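Local coordinates for molybdenum ABC transporter, periplasmic molybdenum-binding protein (Vibrio cholerae, PDB 4RXL) that binds tungstate and probably molybdate in the periplasm, likely delivering the oxyanion to an ABC transporter for uptake, at residues A119-V124 against Y129-L134. Numbering follows the deposited sequence.
Sequences AQVDAV and YAKQAL. With WO4 (tungstate(VI)ion), chain B.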
ATOM      1  N   ALA A 119       4.227  -4.875  -7.233  1.00 18.00           N
ATOM      2  CA  ALA A 119       3.808  -5.935  -6.305  1.00 20.06           C
ATOM      3  C   ALA A 119       2.969  -6.965  -7.074  1.00 20.33           C
ATOM      4  O   ALA A 119       2.478  -6.675  -8.166  1.00 19.77           O
ATOM      5  CB  ALA A 119       3.060  -5.399  -5.111  1.00 18.84           C
ATOM      6  N   GLN A 120       2.878  -8.185  -6.542  1.00 19.85           N
ATOM      7  CA  GLN A 120       2.193  -9.292  -7.218  1.00 20.90           C
ATOM      8  C   GLN A 120       0.810  -8.818  -7.685  1.00 20.14           C
ATOM      9  O   GLN A 120      -0.012  -8.419  -6.893  1.00 20.68           O
ATOM     10  CB  GLN A 120       2.066 -10.516  -6.290  1.00 22.32           C
ATOM     11  CG  GLN A 120       2.038 -11.870  -7.007  1.00 30.82           C
ATOM     12  CD  GLN A 120       0.735 -12.122  -7.744  1.00 62.15           C
ATOM     13  OE1 GLN A 120      -0.349 -11.969  -7.167  1.00 41.94           O
ATOM     14  NE2 GLN A 120       0.828 -12.498  -9.029  1.00 38.91           N
ATOM     15  N   VAL A 121       0.578  -8.916  -8.988  1.00 17.42           N
ATOM     16  CA  VAL A 121      -0.550  -8.226  -9.629  1.00 18.65           C
ATOM     17  C   VAL A 121      -1.912  -8.866  -9.424  1.00 20.73           C
ATOM     18  O   VAL A 121      -2.935  -8.228  -9.685  1.00 24.15           O
ATOM     19  CB  VAL A 121      -0.320  -8.020 -11.144  1.00 22.34           C
ATOM     20  CG1 VAL A 121       0.924  -7.188 -11.414  1.00 23.44           C
ATOM     21  CG2 VAL A 121      -0.227  -9.351 -11.875  1.00 24.71           C
ATOM     22  N   ASP A 122      -1.938 -10.111  -8.975  1.00 26.14           N
ATOM     23  CA  ASP A 122      -3.188 -10.812  -8.810  1.00 27.39           C
ATOM     24  C   ASP A 122      -3.771 -10.614  -7.432  1.00 27.99           C
ATOM     25  O   ASP A 122      -4.987 -10.660  -7.288  1.00 34.88           O
ATOM     26  CB  ASP A 122      -3.025 -12.306  -9.111  1.00 30.13           C
ATOM     27  CG  ASP A 122      -2.684 -12.566 -10.579  1.00 34.91           C
ATOM     28  OD1 ASP A 122      -3.390 -12.017 -11.458  1.00 42.50           O
ATOM     29  OD2 ASP A 122      -1.711 -13.307 -10.850  1.00 44.84           O
ATOM     30  N   ALA A 123      -2.933 -10.368  -6.424  1.00 22.44           N
ATOM     31  CA  ALA A 123      -3.431 -10.315  -5.044  1.00 25.93           C
ATOM     32  C   ALA A 123      -2.979  -9.130  -4.188  1.00 24.15           C
ATOM     33  O   ALA A 123      -3.717  -8.713  -3.306  1.00 22.13           O
ATOM     34  CB  ALA A 123      -3.099 -11.608  -4.325  1.00 28.05           C
ATOM     35  N   VAL A 124      -1.778  -8.597  -4.401  1.00 18.08           N
ATOM     36  CA  VAL A 124      -1.315  -7.485  -3.566  1.00 16.69           C
ATOM     37  C   VAL A 124      -1.938  -6.191  -4.056  1.00 16.95           C
ATOM     38  O   VAL A 124      -1.821  -5.906  -5.254  1.00 17.04           O
ATOM     39  CB  VAL A 124       0.227  -7.347  -3.545  1.00 14.86           C
ATOM     40  CG1 VAL A 124       0.619  -6.162  -2.682  1.00 15.55           C
ATOM     41  CG2 VAL A 124       0.836  -8.635  -3.035  1.00 20.96           C
ATOM     42  N   TYR A 129      -3.743  -2.532  -8.375  1.00 16.41           N
ATOM     43  CA  TYR A 129      -3.933  -1.162  -8.877  1.00 15.59           C
ATOM     44  C   TYR A 129      -3.009  -0.895 -10.063  1.00 13.84           C
ATOM     45  O   TYR A 129      -3.425  -0.269 -11.017  1.00 19.78           O
ATOM     46  CB  TYR A 129      -3.634  -0.124  -7.794  1.00 16.33           C
ATOM     47  CG  TYR A 129      -4.508  -0.143  -6.554  1.00 15.02           C
ATOM     48  CD1 TYR A 129      -5.895   0.039  -6.611  1.00 19.66           C
ATOM     49  CD2 TYR A 129      -3.920  -0.242  -5.303  1.00 14.03           C
ATOM     50  CE1 TYR A 129      -6.663   0.081  -5.445  1.00 16.54           C
ATOM     51  CE2 TYR A 129      -4.681  -0.211  -4.137  1.00 14.93           C
ATOM     52  CZ  TYR A 129      -6.051  -0.078  -4.214  1.00 15.65           C
ATOM     53  OH  TYR A 129      -6.775  -0.033  -3.026  1.00 17.38           O
ATOM     54  N   ALA A 130      -1.774  -1.356 -10.000  1.00 16.61           N
ATOM     55  CA  ALA A 130      -0.863  -1.269 -11.155  1.00 19.13           C
ATOM     56  C   ALA A 130      -1.408  -1.911 -12.417  1.00 19.63           C
ATOM     57  O   ALA A 130      -1.391  -1.311 -13.517  1.00 20.37           O
ATOM     58  CB  ALA A 130       0.487  -1.856 -10.809  1.00 19.83           C
ATOM     59  N   LYS A 131      -1.921  -3.125 -12.281  1.00 19.24           N
ATOM     60  CA  LYS A 131      -2.464  -3.823 -13.427  1.00 21.36           C
ATOM     61  C   LYS A 131      -3.641  -3.064 -14.017  1.00 22.38           C
ATOM     62  O   LYS A 131      -3.716  -2.909 -15.242  1.00 23.63           O
ATOM     63  CB  LYS A 131      -2.890  -5.227 -13.028  1.00 21.59           C
ATOM     64  CG  LYS A 131      -3.378  -6.033 -14.213  1.00 23.64           C
ATOM     65  CD  LYS A 131      -3.730  -7.455 -13.830  1.00 25.69           C
ATOM     66  CE  LYS A 131      -4.473  -8.118 -14.959  1.00 27.58           C
ATOM     67  NZ  LYS A 131      -4.728  -9.546 -14.658  1.00 38.30           N
ATOM     68  N   GLN A 132      -4.538  -2.580 -13.153  1.00 19.40           N
ATOM     69  CA  GLN A 132      -5.669  -1.729 -13.601  1.00 19.68           C
ATOM     70  C   GLN A 132      -5.179  -0.538 -14.422  1.00 20.00           C
ATOM     71  O   GLN A 132      -5.703  -0.267 -15.509  1.00 21.68           O
ATOM     72  CB  GLN A 132      -6.500  -1.250 -12.421  1.00 20.13           C
ATOM     73  CG  GLN A 132      -7.327  -2.319 -11.712  1.00 20.08           C
ATOM     74  CD  GLN A 132      -7.964  -1.864 -10.387  1.00 29.78           C
ATOM     75  OE1 GLN A 132      -7.801  -0.738  -9.931  1.00 26.48           O
ATOM     76  NE2 GLN A 132      -8.673  -2.770  -9.750  1.00 39.60           N
ATOM     77  N   ALA A 133      -4.198   0.184 -13.883  1.00 18.90           N
ATOM     78  CA  ALA A 133      -3.674   1.372 -14.555  1.00 20.07           C
ATOM     79  C   ALA A 133      -3.016   1.059 -15.900  1.00 21.52           C
ATOM     80  O   ALA A 133      -3.179   1.813 -16.847  1.00 22.44           O
ATOM     81  CB  ALA A 133      -2.698   2.107 -13.654  1.00 21.57           C
ATOM     82  N   LEU A 134      -2.287  -0.049 -15.989  1.00 22.82           N
ATOM     83  CA  LEU A 134      -1.673  -0.444 -17.241  1.00 25.04           C
ATOM     84  C   LEU A 134      -2.698  -0.931 -18.260  1.00 24.39           C
ATOM     85  O   LEU A 134      -2.560  -0.645 -19.453  1.00 27.30           O
ATOM     86  CB  LEU A 134      -0.621  -1.522 -17.001  1.00 26.39           C
ATOM     87  CG  LEU A 134       0.579  -1.041 -16.196  1.00 25.90           C
ATOM     88  CD1 LEU A 134       1.464  -2.218 -15.823  1.00 30.40           C
ATOM     89  CD2 LEU A 134       1.364   0.034 -16.922  1.00 28.78           C
TER
HETATM   90  W   WO4 B 301       0.541  -3.220  -0.095  1.00 14.46           W
HETATM   91  O1  WO4 B 301       2.343  -4.077  -0.355  1.00 15.60           O
HETATM   92  O2  WO4 B 301      -0.407  -2.649  -1.815  1.00 18.95           O
HETATM   93  O3  WO4 B 301      -0.684  -4.537   0.902  1.00 14.10           O
HETATM   94  O4  WO4 B 301       0.750  -1.501   1.029  1.00 13.75           O
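Val121 and Lys131 bring the two backbones closest, with their CA atoms 6.1 Å apart. Segment 119-124 runs from the last residue of strand 116-119 into the loop that follows, and Val124 is the N-cap residue of helix 125-137. Segment 129-134 lies further along that helix. The loop folds back on itself, and Val124 N donates to Gln120 O at 3.1 Å. The CB atoms of Val121 and Lys131 point toward the opposite segment, and Val121 CB lies 4.2 Å from Lys131 CB. Trp140 of helix 140-143 touches both. The Lys131 chain is fully extended, with CG anti to the backbone N (chi1 -176°). This carries NZ to 4.3 Å from Asp122 OD1, too long for a salt bridge, though the opposite charges may still attract. The segments belong to a strand-loop-helix unit of the periplasmic binding protein fold, and the helix start faces the anion. Val124 CG1 packs 3.6 Å from tungstate O1, and the next residue but one, Ala126, gives its N-H to the ion. The Gln120 amide braces the loop. Its OE1 accepts from Asp122 N at 3.0 Å, from above the carbonyl plane. Its NE2 gives a nearly straight bond (172°) to Asp122 OD2, which it meets from above the carboxylate plane.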